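Local coordinates for protein Cas6b (Methanococcus maripaludis, PDB 4Z7K) that probably cleaves precursor CRISPR RNA into mature guide RNAs, as an endoribonuclease of the Cas6 family that binds RNA lacking a stem-loop, at residues F106-K111 against L159-E164; E165-K170 against Y193-I198; P199-I204 against F212-K217. One frame throughout, in Å; residues are numbered along the deposited sequence.

Contact 1: residues F106-K111 against L159-E164; sequences FGTTDK and LGYTIE. With nucleotides of chain C.
Leu159, where the second segment begins, meets Phe106 through a single methyl: CD2 lies 4.1 Å from CZ of Phe106, the two side chains crossing at about a right angle. Gly160 follows with positive phi and closes the preceding helix in a Schellman motif; Tyr161 comes next and carries the contact. Its CG is anti to the backbone N (chi1 -177°), and the ring reaches across toward Phe106, Gly107 and Thr108. Phe106 turns its edge to the face of this ring, with the planes at 90° and the centroids 5.7 Å apart, while Tyr161 CB sits at the Phe106 edge, 3.8 Å from CE2. Beyond the ring, Tyr161 OH accepts the backbone N-H of Thr108 in a 3.2 Å bond and lies 3.5 Å from CA of Gly107. The backbone angles of Gly107 by themselves call for glycine. An alanine in place of Tyr161 would probably leave the Thr108 N-H without this acceptor and take away the ring face that the edge of Phe106 meets, CB alone remaining beside it. After Thr162, the backbone N of Ile163 gives a nearly straight hydrogen bond (175°) to N1 of adenine A17 of the bound RNA, 3.1 Å away. The Ile163 side chain meanwhile packs its CG2 against CG2 of Thr108 at 3.5 Å, so one residue bonds the base through its backbone and packs on the protein with its side chain. The loop 159-164 thus leaves helix 137-158 and passes beside the end of strand 98-109, with Met155 and Ser156 of the helix against Phe106 and Leu153 against Ile163.

Contact 2: residues E165-K170 against Y193-I198; sequences EKLKVK and YINFDI. With nucleotides of chain C.
Asn195 points its side-chain amide at the backbone of 166-168 and bonds it twice. Its CG stands between the backbone N and the carbonyl carbon (chi1 64°), and from there ND2 donates to Lys166 O at 2.6 Å, tilted from the carbonyl plane. OD1 accepts from Lys168 N at 3.0 Å, with the donor above the plane of the amide C=O. The side chains of Leu167 and Lys168 both cross that of Asn195 at about a right angle, and CG of Lys168 also approaches OD1. Leu167 turns CD2 toward the ring of Phe196, 4.0 Å from CD1, so an apolar contact adjoins the amide bonds.

Farther along, Lys170 and Tyr193 form a hydrogen-bonded antiparallel pair, Tyr193 N to Lys170 O being 2.8 Å. Their side chains lie side by side and point the same way. The lysine chain bends at chi3 (95°), which brings CE to 3.7 Å from Tyr193 CD2, with NZ near CE2. Val169 and Ile194 instead turn toward Leu148 of helix 137-158.

Adenine A18 of the bound RNA meets 165-167 through backbone atoms: its N6 donates to Glu165 O, and its N1 accepts from Leu167 N at 3.2 Å. Residues 165 and 167 thus serve the base, 166 and 168 serve Asn195, and the peptide joining Lys166 to Leu167 gives its O to Asn195 and its N-H to A18. The asparagine is a second-shell residue that probably helps to fix the backbone presenting one acceptor and one donor to the Watson-Crick edge of an adenine.

Contact 3: residues P199-I204 against F212-K217; sequences PQYLGI and FGTVVK
Tyr201 N donates to Val215 O at 2.7 Å, and Val215 N returns a bond to Leu202 O at 2.8 Å. A third backbone bond, Ile204 N to Gly213 O at 2.9 Å, completes the link between 199-204 and 212-217. Close CA-H...O contacts fill in between, among them Gly203 CA to Gly213 O at 3.2 Å. Gly213 has positive phi, which favours glycine, and a CB there would probably press on Ile204 O.

Outward from the backbone, Val215 sets CG2 3.5 Å from Leu202 O, and its CG1 meets CG1 of Ile204 with the side chains at about a right angle. Val216 touches Gln200 with CG2, 3.5 Å from CG. Thr214 lays CG2 against Tyr201 O, while its hydroxyl is bonded to Thr119 and to Lys55.

Pro199 to Leu202 form a type II beta turn, with Tyr201 at the positive-phi position. The turn and the bridge of Gly203 with Thr214 dock the loop after strand 186-194 onto strand 215-217, an outermost strand of the C-terminal antiparallel sheet, whose strand order 2-3-1-4 fits a ferredoxin-like RAMP domain.

In the fold
The three contacts come in series, each closing before the next opens, and nearly all their residues belong to the C-terminal domain of Cas6b. Contacts 1 and 2 have centres about 9 Å apart and share a seam in which Gly107 and Thr109 bond backbone to backbone with Asp197 and Asn195; Phe196 packs there too. Contact 3 lies about 16 Å from contact 1 and 14 Å from contact 2, close to the centre of the chain; Ile198 packs on Val215, and Phe106 on Pro199. Contacts 2 and 3 reach opposite edges of one antiparallel sheet, while contact 1 uses strand 98-109 of the other. The backbone of 163-167 thereby offers bonds to the successive adenines A17 and A18.

Contact 1: residues F106-K111 against L159-E164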
loop_
_atom_site.group_PDB
_atom_site.type_symbol
_atom_site.label_atom_id
_atom_site.label_comp_id
_atom_site.label_asym_id
_atom_site.label_seq_id
_atom_site.Cartn_x
_atom_site.Cartn_y
_atom_site.Cartn_z
ATOM N N PHE B 106 -3.069 -5.402 31.315
ATOM C CA PHE B 106 -3.301 -4.876 29.975
ATOM C C PHE B 106 -4.595 -4.061 29.971
ATOM O O PHE B 106 -5.659 -4.590 30.293
ATOM C CB PHE B 106 -3.382 -6.018 28.959
ATOM C CG PHE B 106 -3.768 -5.592 27.572
ATOM C CD1 PHE B 106 -2.809 -5.439 26.595
ATOM C CD2 PHE B 106 -5.086 -5.380 27.234
ATOM C CE1 PHE B 106 -3.155 -5.073 25.307
ATOM C CE2 PHE B 106 -5.434 -5.002 25.955
ATOM C CZ PHE B 106 -4.465 -4.854 24.988
ATOM N N GLY B 107 -4.530 -2.788 29.604
ATOM C CA GLY B 107 -5.729 -1.972 29.677
ATOM C C GLY B 107 -5.472 -0.507 29.920
ATOM O O GLY B 107 -4.341 -0.117 30.190
ATOM N N THR B 108 -6.513 0.312 29.806
ATOM C CA THR B 108 -6.322 1.742 29.981
ATOM C C THR B 108 -6.053 2.094 31.436
ATOM O O THR B 108 -6.667 1.567 32.360
ATOM C CB THR B 108 -7.524 2.541 29.489
ATOM O OG1 THR B 108 -8.656 2.223 30.298
ATOM C CG2 THR B 108 -7.833 2.180 28.073
ATOM N N THR B 109 -5.106 3.000 31.609
ATOM C CA THR B 109 -4.685 3.478 32.909
ATOM C C THR B 109 -4.854 4.989 33.003
ATOM O O THR B 109 -4.721 5.701 32.005
ATOM C CB THR B 109 -3.229 3.100 33.166
ATOM O OG1 THR B 109 -2.401 3.696 32.153
ATOM C CG2 THR B 109 -3.074 1.586 33.089
ATOM N N ASP B 110 -5.133 5.485 34.202
ATOM C CA ASP B 110 -5.267 6.924 34.403
ATOM C C ASP B 110 -3.906 7.524 34.657
ATOM O O ASP B 110 -3.757 8.743 34.746
ATOM C CB ASP B 110 -6.220 7.251 35.561
ATOM C CG ASP B 110 -7.684 7.122 35.176
ATOM O OD1 ASP B 110 -7.982 6.971 33.968
ATOM O OD2 ASP B 110 -8.537 7.170 36.088
ATOM N N LYS B 111 -2.890 6.676 34.671
ATOM C CA LYS B 111 -1.550 7.180 34.869
ATOM C C LYS B 111 -0.787 6.982 33.585
ATOM O O LYS B 111 -1.089 6.069 32.813
ATOM C CB LYS B 111 -0.842 6.418 35.983
ATOM C CG LYS B 111 0.556 6.904 36.216
ATOM C CD LYS B 111 1.187 6.305 37.442
ATOM C CE LYS B 111 1.796 4.959 37.017
ATOM N NZ LYS B 111 3.247 5.058 36.667
ATOM N N LEU B 159 -7.829 -8.922 20.846
ATOM C CA LEU B 159 -7.540 -9.563 22.130
ATOM C C LEU B 159 -8.698 -9.399 23.097
ATOM O O LEU B 159 -8.554 -9.597 24.313
ATOM C CB LEU B 159 -6.284 -8.961 22.753
ATOM C CG LEU B 159 -4.875 -9.429 22.396
ATOM C CD1 LEU B 159 -4.707 -9.674 20.910
ATOM C CD2 LEU B 159 -3.912 -8.348 22.852
ATOM N N GLY B 160 -9.837 -9.005 22.542
ATOM C CA GLY B 160 -11.067 -8.882 23.297
ATOM C C GLY B 160 -11.031 -7.909 24.454
ATOM O O GLY B 160 -11.504 -8.226 25.542
ATOM N N TYR B 161 -10.477 -6.722 24.234
ATOM C CA TYR B 161 -10.589 -5.656 25.229
ATOM C C TYR B 161 -11.153 -4.460 24.515
ATOM O O TYR B 161 -10.565 -3.961 23.554
ATOM C CB TYR B 161 -9.237 -5.307 25.859
ATOM C CG TYR B 161 -9.249 -4.249 26.968
ATOM C CD1 TYR B 161 -9.464 -4.593 28.301
ATOM C CD2 TYR B 161 -9.025 -2.911 26.674
ATOM C CE1 TYR B 161 -9.445 -3.630 29.308
ATOM C CE2 TYR B 161 -9.016 -1.947 27.667
ATOM C CZ TYR B 161 -9.225 -2.305 28.982
ATOM O OH TYR B 161 -9.206 -1.324 29.959
ATOM N N THR B 162 -12.314 -4.008 24.963
ATOM C CA THR B 162 -12.883 -2.831 24.357
ATOM C C THR B 162 -12.598 -1.688 25.326
ATOM O O THR B 162 -12.714 -1.831 26.554
ATOM C CB THR B 162 -14.378 -3.021 24.047
ATOM O OG1 THR B 162 -15.017 -3.676 25.149
ATOM C CG2 THR B 162 -14.555 -3.884 22.759
ATOM N N ILE B 163 -12.158 -0.577 24.752
ATOM C CA ILE B 163 -11.725 0.571 25.522
ATOM C C ILE B 163 -12.845 1.571 25.755
ATOM O O ILE B 163 -13.409 2.089 24.788
ATOM C CB ILE B 163 -10.573 1.292 24.798
ATOM C CG1 ILE B 163 -9.378 0.349 24.624
ATOM C CG2 ILE B 163 -10.178 2.555 25.545
ATOM C CD1 ILE B 163 -8.150 1.026 24.061
ATOM N N GLU B 164 -13.165 1.868 27.012
ATOM C CA GLU B 164 -14.177 2.893 27.281
ATOM C C GLU B 164 -13.635 4.077 28.074
ATOM O O GLU B 164 -14.327 4.623 28.937
ATOM C CB GLU B 164 -15.413 2.317 27.982
ATOM C CG GLU B 164 -15.233 1.136 28.912
ATOM C CD GLU B 164 -16.589 0.536 29.254
ATOM O OE1 GLU B 164 -17.593 0.989 28.648
ATOM O OE2 GLU B 164 -16.655 -0.380 30.106
ATOM P P A C 17 -16.004 -0.061 13.235
ATOM O OP1 A C 17 -16.678 0.674 12.136
ATOM O OP2 A C 17 -15.077 -1.172 12.863
ATOM O "O5'" A C 17 -15.231 0.988 14.161
ATOM C "C5'" A C 17 -15.835 2.224 14.535
ATOM C "C4'" A C 17 -15.622 2.543 15.999
ATOM O "O4'" A C 17 -15.145 1.369 16.686
ATOM C "C3'" A C 17 -14.601 3.633 16.327
ATOM O "O3'" A C 17 -15.216 4.929 16.376
ATOM C "C2'" A C 17 -14.018 3.216 17.695
ATOM O "O2'" A C 17 -14.635 3.936 18.753
ATOM C "C1'" A C 17 -14.422 1.748 17.827
ATOM N N9 A C 17 -13.347 0.782 18.131
ATOM C C8 A C 17 -12.627 -0.064 17.316
ATOM N N7 A C 17 -11.792 -0.836 17.983
ATOM C C5 A C 17 -12.005 -0.493 19.316
ATOM C C6 A C 17 -11.451 -0.937 20.528
ATOM N N6 A C 17 -10.508 -1.884 20.577
ATOM N N1 A C 17 -11.881 -0.377 21.690
ATOM C C2 A C 17 -12.812 0.565 21.640
ATOM N N3 A C 17 -13.408 1.059 20.561
ATOM C C4 A C 17 -12.958 0.492 19.423
#

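Contact 2: residues E165-K170 against Y193-I198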
loop_
_atom_site.group_PDB
_atom_site.type_symbol
_atom_site.label_atom_id
_atom_site.label_comp_id
_atom_site.label_asym_id
_atom_site.label_seq_id
_atom_site.Cartn_x
_atom_site.Cartn_y
_atom_site.Cartn_z
ATOM N N GLU B 165 -12.404 4.477 27.767
ATOM C CA GLU B 165 -11.902 5.775 28.200
ATOM C C GLU B 165 -11.008 6.349 27.086
ATOM O O GLU B 165 -10.688 5.677 26.111
ATOM C CB GLU B 165 -11.138 5.664 29.545
ATOM C CG GLU B 165 -11.812 4.735 30.593
ATOM C CD GLU B 165 -11.527 5.089 32.058
ATOM O OE1 GLU B 165 -10.968 6.176 32.335
ATOM O OE2 GLU B 165 -11.900 4.281 32.943
ATOM N N LYS B 166 -10.636 7.609 27.227
ATOM C CA LYS B 166 -9.943 8.343 26.167
ATOM C C LYS B 166 -8.425 8.176 26.122
ATOM O O LYS B 166 -7.727 8.492 27.095
ATOM C CB LYS B 166 -10.265 9.828 26.278
ATOM C CG LYS B 166 -9.597 10.651 25.207
ATOM C CD LYS B 166 -10.267 11.992 25.058
ATOM C CE LYS B 166 -9.582 12.781 23.975
ATOM N NZ LYS B 166 -9.675 14.235 24.233
ATOM N N LEU B 167 -7.913 7.676 24.999
ATOM C CA LEU B 167 -6.461 7.605 24.808
ATOM C C LEU B 167 -5.855 8.932 24.341
ATOM O O LEU B 167 -6.390 9.608 23.456
ATOM C CB LEU B 167 -6.105 6.516 23.810
ATOM C CG LEU B 167 -6.690 5.151 24.126
ATOM C CD1 LEU B 167 -6.283 4.197 23.021
ATOM C CD2 LEU B 167 -6.195 4.674 25.494
ATOM N N LYS B 168 -4.716 9.284 24.926
ATOM C CA LYS B 168 -3.948 10.440 24.498
ATOM C C LYS B 168 -2.488 10.069 24.397
ATOM O O LYS B 168 -1.975 9.326 25.225
ATOM C CB LYS B 168 -4.123 11.576 25.504
ATOM C CG LYS B 168 -3.826 11.138 26.959
ATOM C CD LYS B 168 -3.613 12.319 27.919
ATOM C CE LYS B 168 -4.815 12.642 28.780
ATOM N NZ LYS B 168 -4.412 13.538 29.892
ATOM N N VAL B 169 -1.791 10.621 23.418
ATOM C CA VAL B 169 -0.442 10.147 23.162
ATOM C C VAL B 169 0.545 11.284 22.824
ATOM O O VAL B 169 0.213 12.235 22.123
ATOM C CB VAL B 169 -0.470 9.081 22.020
ATOM C CG1 VAL B 169 -1.232 9.596 20.805
ATOM C CG2 VAL B 169 0.935 8.630 21.638
ATOM N N LYS B 170 1.767 11.162 23.322
ATOM C CA LYS B 170 2.840 12.073 22.981
ATOM C C LYS B 170 3.973 11.283 22.338
ATOM O O LYS B 170 4.352 10.203 22.799
ATOM C CB LYS B 170 3.333 12.830 24.218
ATOM C CG LYS B 170 4.523 13.750 23.964
ATOM C CD LYS B 170 4.697 14.756 25.100
ATOM C CE LYS B 170 5.686 14.308 26.161
ATOM N NZ LYS B 170 7.084 14.442 25.686
ATOM N N TYR B 193 4.566 8.326 24.915
ATOM C CA TYR B 193 3.912 8.300 26.234
ATOM C C TYR B 193 2.435 8.019 26.034
ATOM O O TYR B 193 1.863 8.489 25.059
ATOM C CB TYR B 193 4.077 9.626 26.989
ATOM C CG TYR B 193 5.489 10.050 27.346
ATOM C CD1 TYR B 193 5.991 9.872 28.632
ATOM C CD2 TYR B 193 6.307 10.661 26.402
ATOM C CE1 TYR B 193 7.276 10.284 28.957
ATOM C CE2 TYR B 193 7.589 11.064 26.709
ATOM C CZ TYR B 193 8.076 10.876 27.984
ATOM O OH TYR B 193 9.366 11.288 28.270
ATOM N N ILE B 194 1.802 7.260 26.923
ATOM C CA ILE B 194 0.376 6.987 26.732
ATOM C C ILE B 194 -0.321 6.540 28.017
ATOM O O ILE B 194 0.317 6.006 28.929
ATOM C CB ILE B 194 0.176 5.912 25.608
ATOM C CG1 ILE B 194 -1.265 5.861 25.123
ATOM C CG2 ILE B 194 0.645 4.541 26.045
ATOM C CD1 ILE B 194 -1.380 5.220 23.783
ATOM N N ASN B 195 -1.629 6.794 28.091
ATOM C CA ASN B 195 -2.446 6.356 29.215
ATOM C C ASN B 195 -2.962 4.966 28.936
ATOM O O ASN B 195 -4.112 4.652 29.236
ATOM C CB ASN B 195 -3.613 7.310 29.489
ATOM C CG ASN B 195 -4.611 7.372 28.349
ATOM O OD1 ASN B 195 -4.239 7.329 27.185
ATOM N ND2 ASN B 195 -5.889 7.477 28.687
ATOM N N PHE B 196 -2.147 4.165 28.265
ATOM C CA PHE B 196 -2.475 2.764 28.083
ATOM C C PHE B 196 -1.367 1.846 28.561
ATOM O O PHE B 196 -0.195 2.226 28.562
ATOM C CB PHE B 196 -2.783 2.467 26.632
ATOM C CG PHE B 196 -3.530 1.191 26.447
ATOM C CD1 PHE B 196 -4.872 1.118 26.765
ATOM C CD2 PHE B 196 -2.905 0.071 25.960
ATOM C CE1 PHE B 196 -5.565 -0.041 26.596
ATOM C CE2 PHE B 196 -3.606 -1.091 25.789
ATOM C CZ PHE B 196 -4.929 -1.149 26.109
ATOM N N ASP B 197 -1.731 0.629 28.952
ATOM C CA ASP B 197 -0.752 -0.287 29.518
ATOM C C ASP B 197 -0.417 -1.443 28.590
ATOM O O ASP B 197 -1.276 -2.230 28.244
ATOM C CB ASP B 197 -1.252 -0.824 30.846
ATOM C CG ASP B 197 -0.137 -1.313 31.722
ATOM O OD1 ASP B 197 0.741 -2.066 31.235
ATOM O OD2 ASP B 197 -0.127 -0.914 32.904
ATOM N N ILE B 198 0.848 -1.546 28.210
ATOM C CA ILE B 198 1.317 -2.607 27.332
ATOM C C ILE B 198 2.338 -3.487 28.040
ATOM O O ILE B 198 3.351 -2.980 28.542
ATOM C CB ILE B 198 1.981 -2.056 26.047
ATOM C CG1 ILE B 198 1.217 -0.854 25.494
ATOM C CG2 ILE B 198 2.120 -3.148 25.000
ATOM C CD1 ILE B 198 1.843 -0.267 24.234
ATOM P P A C 18 -14.984 6.050 15.237
ATOM O OP1 A C 18 -15.942 7.164 15.433
ATOM O OP2 A C 18 -14.854 5.377 13.914
ATOM O "O5'" A C 18 -13.599 6.708 15.640
ATOM C "C5'" A C 18 -13.114 7.864 14.974
ATOM C "C4'" A C 18 -11.680 8.155 15.348
ATOM O "O4'" A C 18 -11.539 8.159 16.798
ATOM C "C3'" A C 18 -10.659 7.156 14.833
ATOM O "O3'" A C 18 -9.453 7.861 14.581
ATOM C "C2'" A C 18 -10.451 6.249 16.039
ATOM O "O2'" A C 18 -9.220 5.575 16.032
ATOM C "C1'" A C 18 -10.521 7.256 17.174
ATOM N N9 A C 18 -10.866 6.708 18.490
ATOM C C8 A C 18 -11.810 5.764 18.771
ATOM N N7 A C 18 -11.940 5.477 20.047
ATOM C C5 A C 18 -11.024 6.298 20.670
ATOM C C6 A C 18 -10.680 6.459 22.033
ATOM N N6 A C 18 -11.257 5.765 23.023
ATOM N N1 A C 18 -9.715 7.366 22.348
ATOM C C2 A C 18 -9.153 8.047 21.332
ATOM N N3 A C 18 -9.398 7.975 20.012
ATOM C C4 A C 18 -10.361 7.072 19.729
#

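Contact 3: residues P199-I204 against F212-K217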
loop_
_atom_site.group_PDB
_atom_site.type_symbol
_atom_site.label_atom_id
_atom_site.label_comp_id
_atom_site.label_asym_id
_atom_site.label_seq_id
_atom_site.Cartn_x
_atom_site.Cartn_y
_atom_site.Cartn_z
ATOM N N PRO B 199 2.058 -4.797 28.126
ATOM C CA PRO B 199 3.046 -5.792 28.570
ATOM C C PRO B 199 4.257 -5.861 27.622
ATOM O O PRO B 199 4.098 -5.637 26.418
ATOM C CB PRO B 199 2.257 -7.104 28.538
ATOM C CG PRO B 199 0.861 -6.696 28.765
ATOM C CD PRO B 199 0.702 -5.364 28.068
ATOM N N GLN B 200 5.440 -6.159 28.153
ATOM C CA GLN B 200 6.669 -6.038 27.373
ATOM C C GLN B 200 6.787 -6.883 26.113
ATOM O O GLN B 200 6.297 -8.003 26.039
ATOM C CB GLN B 200 7.868 -6.319 28.257
ATOM C CG GLN B 200 8.187 -5.155 29.167
ATOM C CD GLN B 200 9.259 -5.497 30.162
ATOM O OE1 GLN B 200 10.208 -6.235 29.848
ATOM N NE2 GLN B 200 9.123 -4.965 31.378
ATOM N N TYR B 201 7.489 -6.317 25.139
ATOM C CA TYR B 201 7.860 -6.977 23.891
ATOM C C TYR B 201 6.691 -7.229 22.963
ATOM O O TYR B 201 6.861 -7.833 21.910
ATOM C CB TYR B 201 8.579 -8.289 24.183
ATOM C CG TYR B 201 9.876 -8.074 24.900
ATOM C CD1 TYR B 201 11.025 -7.746 24.205
ATOM C CD2 TYR B 201 9.945 -8.139 26.285
ATOM C CE1 TYR B 201 12.222 -7.533 24.865
ATOM C CE2 TYR B 201 11.135 -7.917 26.955
ATOM C CZ TYR B 201 12.267 -7.619 26.237
ATOM O OH TYR B 201 13.454 -7.402 26.893
ATOM N N LEU B 202 5.512 -6.742 23.328
ATOM C CA LEU B 202 4.386 -6.773 22.395
ATOM C C LEU B 202 4.698 -5.855 21.215
ATOM O O LEU B 202 5.419 -4.866 21.367
ATOM C CB LEU B 202 3.076 -6.359 23.088
ATOM C CG LEU B 202 2.439 -7.392 24.031
ATOM C CD1 LEU B 202 1.397 -6.770 24.940
ATOM C CD2 LEU B 202 1.831 -8.506 23.223
ATOM N N GLY B 203 4.196 -6.196 20.033
ATOM C CA GLY B 203 4.358 -5.324 18.878
ATOM C C GLY B 203 3.119 -4.466 18.616
ATOM O O GLY B 203 2.018 -4.830 19.036
ATOM N N ILE B 204 3.296 -3.304 17.978
ATOM C CA ILE B 204 2.164 -2.590 17.373
ATOM C C ILE B 204 2.508 -2.097 15.967
ATOM O O ILE B 204 3.685 -2.038 15.585
ATOM C CB ILE B 204 1.685 -1.405 18.209
ATOM C CG1 ILE B 204 2.821 -0.442 18.490
ATOM C CG2 ILE B 204 1.078 -1.874 19.510
ATOM C CD1 ILE B 204 2.397 0.662 19.423
ATOM N N PHE B 212 8.451 -6.237 13.987
ATOM C CA PHE B 212 8.402 -4.787 13.875
ATOM C C PHE B 212 7.524 -4.195 14.970
ATOM O O PHE B 212 6.602 -4.853 15.463
ATOM C CB PHE B 212 7.870 -4.361 12.508
ATOM C CG PHE B 212 8.812 -4.631 11.373
ATOM C CD1 PHE B 212 8.741 -5.803 10.660
ATOM C CD2 PHE B 212 9.752 -3.701 11.003
ATOM C CE1 PHE B 212 9.599 -6.048 9.604
ATOM C CE2 PHE B 212 10.603 -3.943 9.955
ATOM C CZ PHE B 212 10.526 -5.120 9.254
ATOM N N GLY B 213 7.851 -2.968 15.374
ATOM C CA GLY B 213 7.058 -2.229 16.343
ATOM C C GLY B 213 7.088 -2.775 17.763
ATOM O O GLY B 213 6.115 -2.657 18.510
ATOM N N THR B 214 8.205 -3.369 18.151
ATOM C CA THR B 214 8.300 -4.009 19.458
ATOM C C THR B 214 8.371 -2.966 20.587
ATOM O O THR B 214 9.155 -2.029 20.496
ATOM C CB THR B 214 9.525 -4.919 19.496
ATOM O OG1 THR B 214 9.606 -5.659 18.269
ATOM C CG2 THR B 214 9.442 -5.865 20.675
ATOM N N VAL B 215 7.518 -3.045 21.604
ATOM C CA VAL B 215 7.599 -2.030 22.666
ATOM C C VAL B 215 7.976 -2.551 24.063
ATOM O O VAL B 215 7.672 -3.686 24.414
ATOM C CB VAL B 215 6.283 -1.253 22.784
ATOM C CG1 VAL B 215 5.779 -0.896 21.400
ATOM C CG2 VAL B 215 5.248 -2.056 23.504
ATOM N N VAL B 216 8.675 -1.728 24.843
ATOM C CA VAL B 216 9.006 -2.063 26.237
ATOM C C VAL B 216 8.853 -0.823 27.140
ATOM O O VAL B 216 9.097 0.287 26.674
ATOM C CB VAL B 216 10.412 -2.619 26.363
ATOM C CG1 VAL B 216 11.426 -1.569 25.958
ATOM C CG2 VAL B 216 10.650 -3.073 27.786
ATOM N N LYS B 217 8.398 -0.989 28.390
ATOM C CA LYS B 217 8.194 0.158 29.303
ATOM C C LYS B 217 9.519 0.725 29.834
ATOM O O LYS B 217 10.541 0.026 29.825
ATOM C CB LYS B 217 7.304 -0.212 30.498
ATOM C CG LYS B 217 6.016 -0.910 30.119
ATOM C CD LYS B 217 5.133 -1.219 31.319
ATOM C CE LYS B 217 5.040 -0.023 32.249
ATOM N NZ LYS B 217 4.304 -0.375 33.497
#